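2-aminomuconate 6-semialdehyde dehydrogenase (Burkholderia cenocepacia, PDB 4U3W) probably oxidises 2-aminomuconate 6-semialdehyde to 2-aminomuconate with NAD+ as cofactor, as a tetrameric member of the aldehyde dehydrogenase family. Local coordinates at residues A285-A290 and F319-A324. Sequence-based numbering, arbitrary orientation.
Sequences ADFDAA and FERFVA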
loop_
_atom_site.group_PDB
_atom_site.type_symbol
_atom_site.label_atom_id
_atom_site.label_comp_id
_atom_site.label_asym_id
_atom_site.label_seq_id
_atom_site.Cartn_x
_atom_site.Cartn_y
_atom_site.Cartn_z
ATOM N N ALA A 285 -13.103 -24.329 24.109
ATOM C CA ALA A 285 -12.513 -23.078 24.580
ATOM C C ALA A 285 -11.785 -23.272 25.881
ATOM O O ALA A 285 -12.036 -24.248 26.591
ATOM C CB ALA A 285 -13.612 -21.948 24.738
ATOM N N ASP A 286 -10.879 -22.345 26.178
ATOM C CA ASP A 286 -10.284 -22.225 27.507
ATOM C C ASP A 286 -11.383 -21.735 28.442
ATOM O O ASP A 286 -11.778 -20.594 28.362
ATOM C CB ASP A 286 -9.077 -21.260 27.454
ATOM C CG ASP A 286 -8.420 -20.996 28.836
ATOM O OD1 ASP A 286 -9.060 -21.094 29.913
ATOM O OD2 ASP A 286 -7.231 -20.624 28.826
ATOM N N PHE A 287 -11.877 -22.609 29.309
ATOM C CA PHE A 287 -13.125 -22.346 30.037
ATOM C C PHE A 287 -13.000 -21.150 30.957
ATOM O O PHE A 287 -13.836 -20.230 30.893
ATOM C CB PHE A 287 -13.548 -23.591 30.845
ATOM C CG PHE A 287 -14.893 -23.430 31.580
ATOM C CD1 PHE A 287 -16.081 -23.722 30.932
ATOM C CD2 PHE A 287 -14.938 -23.013 32.916
ATOM C CE1 PHE A 287 -17.322 -23.581 31.594
ATOM C CE2 PHE A 287 -16.157 -22.888 33.605
ATOM C CZ PHE A 287 -17.354 -23.188 32.938
ATOM N N ASP A 288 -11.950 -21.117 31.789
ATOM C CA ASP A 288 -11.837 -19.998 32.731
ATOM C C ASP A 288 -11.645 -18.660 32.028
ATOM O O ASP A 288 -12.174 -17.612 32.471
ATOM C CB ASP A 288 -10.669 -20.203 33.700
ATOM C CG ASP A 288 -10.918 -21.329 34.701
ATOM O OD1 ASP A 288 -12.063 -21.803 34.869
ATOM O OD2 ASP A 288 -9.921 -21.745 35.311
ATOM N N ALA A 289 -10.883 -18.669 30.932
ATOM C CA ALA A 289 -10.697 -17.435 30.164
ATOM C C ALA A 289 -11.989 -16.936 29.498
ATOM O O ALA A 289 -12.251 -15.722 29.477
ATOM C CB ALA A 289 -9.592 -17.618 29.083
ATOM N N ALA A 290 -12.785 -17.861 28.962
ATOM C CA ALA A 290 -14.037 -17.503 28.294
ATOM C C ALA A 290 -15.057 -16.976 29.301
ATOM O O ALA A 290 -15.755 -16.019 28.989
ATOM C CB ALA A 290 -14.634 -18.711 27.545
ATOM N N PHE A 319 -22.683 -25.879 28.654
ATOM C CA PHE A 319 -23.636 -24.768 28.867
ATOM C C PHE A 319 -23.967 -24.562 30.354
ATOM O O PHE A 319 -23.811 -23.459 30.889
ATOM C CB PHE A 319 -24.922 -25.008 28.045
ATOM C CG PHE A 319 -26.056 -24.034 28.337
ATOM C CD1 PHE A 319 -26.070 -22.754 27.787
ATOM C CD2 PHE A 319 -27.122 -24.415 29.118
ATOM C CE1 PHE A 319 -27.140 -21.882 28.047
ATOM C CE2 PHE A 319 -28.165 -23.549 29.380
ATOM C CZ PHE A 319 -28.166 -22.268 28.848
ATOM N N GLU A 320 -24.380 -25.617 31.045
ATOM C CA GLU A 320 -24.802 -25.474 32.453
ATOM C C GLU A 320 -23.682 -25.003 33.371
ATOM O O GLU A 320 -23.884 -24.107 34.189
ATOM C CB GLU A 320 -25.384 -26.802 32.981
ATOM C CG GLU A 320 -26.724 -27.122 32.363
ATOM C CD GLU A 320 -27.572 -28.069 33.218
ATOM O OE1 GLU A 320 -27.192 -28.381 34.379
ATOM O OE2 GLU A 320 -28.643 -28.489 32.722
ATOM N N ARG A 321 -22.498 -25.582 33.204
ATOM C CA ARG A 321 -21.304 -25.159 33.943
ATOM C C ARG A 321 -20.938 -23.707 33.644
ATOM O O ARG A 321 -20.524 -22.968 34.548
ATOM C CB ARG A 321 -20.092 -26.039 33.585
ATOM C CG ARG A 321 -20.183 -27.451 34.049
ATOM C CD ARG A 321 -18.864 -28.240 33.737
ATOM N NE ARG A 321 -17.656 -27.441 33.980
ATOM C CZ ARG A 321 -16.691 -27.199 33.090
ATOM N NH1 ARG A 321 -16.740 -27.692 31.858
ATOM N NH2 ARG A 321 -15.647 -26.466 33.447
ATOM N N PHE A 322 -21.066 -23.302 32.375
ATOM C CA PHE A 322 -20.746 -21.922 32.005
ATOM C C PHE A 322 -21.722 -20.963 32.692
ATOM O O PHE A 322 -21.322 -19.946 33.262
ATOM C CB PHE A 322 -20.786 -21.729 30.486
ATOM C CG PHE A 322 -20.289 -20.366 30.027
ATOM C CD1 PHE A 322 -21.146 -19.276 29.959
ATOM C CD2 PHE A 322 -18.960 -20.193 29.693
ATOM C CE1 PHE A 322 -20.657 -18.001 29.543
ATOM C CE2 PHE A 322 -18.455 -18.945 29.289
ATOM C CZ PHE A 322 -19.309 -17.864 29.196
ATOM N N VAL A 323 -23.007 -21.265 32.631
ATOM C CA VAL A 323 -23.981 -20.357 33.246
ATOM C C VAL A 323 -23.681 -20.215 34.748
ATOM O O VAL A 323 -23.617 -19.120 35.277
ATOM C CB VAL A 323 -25.424 -20.840 33.040
ATOM C CG1 VAL A 323 -26.371 -19.888 33.762
ATOM C CG2 VAL A 323 -25.767 -20.893 31.561
ATOM N N ALA A 324 -23.453 -21.343 35.421
ATOM C CA ALA A 324 -23.162 -21.349 36.852
ATOM C C ALA A 324 -21.906 -20.543 37.197
ATOM O O ALA A 324 -21.934 -19.781 38.137
ATOM C CB ALA A 324 -23.018 -22.820 37.372
#
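Phe-287 and Arg-321 form a cation-pi stack between the first turns of helices 287-299 and 319-331, neighbours on one face of the seven-stranded mixed sheet that fits the catalytic domain of the aldehyde dehydrogenase fold. Phe-287 swings toward helix 319-331 because chi1 (-177°) places CG opposite the backbone N, beside the carbonyl carbon. The Arg-321 chain bends at chi3 and folds its guanidinium back over one face of this ring, the planes 25° apart and Arg-321 CZ 4.0 Å from the centroid of the Phe-287 ring. Beyond the stack, the far end of the Phe-287 ring abuts the backbone of 319-331, its CZ 3.7 Å from Phe-322 CA. Phe-322 completes the contact from the sheet side: its ring edge meets the backbone of Ala-290, Phe-322 CE2 lying 3.9 Å from Ala-290 C, and the ring also packs on Val-291, Val-294 and, on strand 277-281, Val-281. The contact thus runs from buried apolar packing of Phe-322 and Ala-290 to an exposed arginine at the surface. Asp-286 N-caps helix 287-299, its OD1 accepting from Ala-289 N at 3.2 Å. On the stacked face, Arg-321 NH2 sits over the middle of the Phe-287 ring, 3.6 Å from Phe-287 CG.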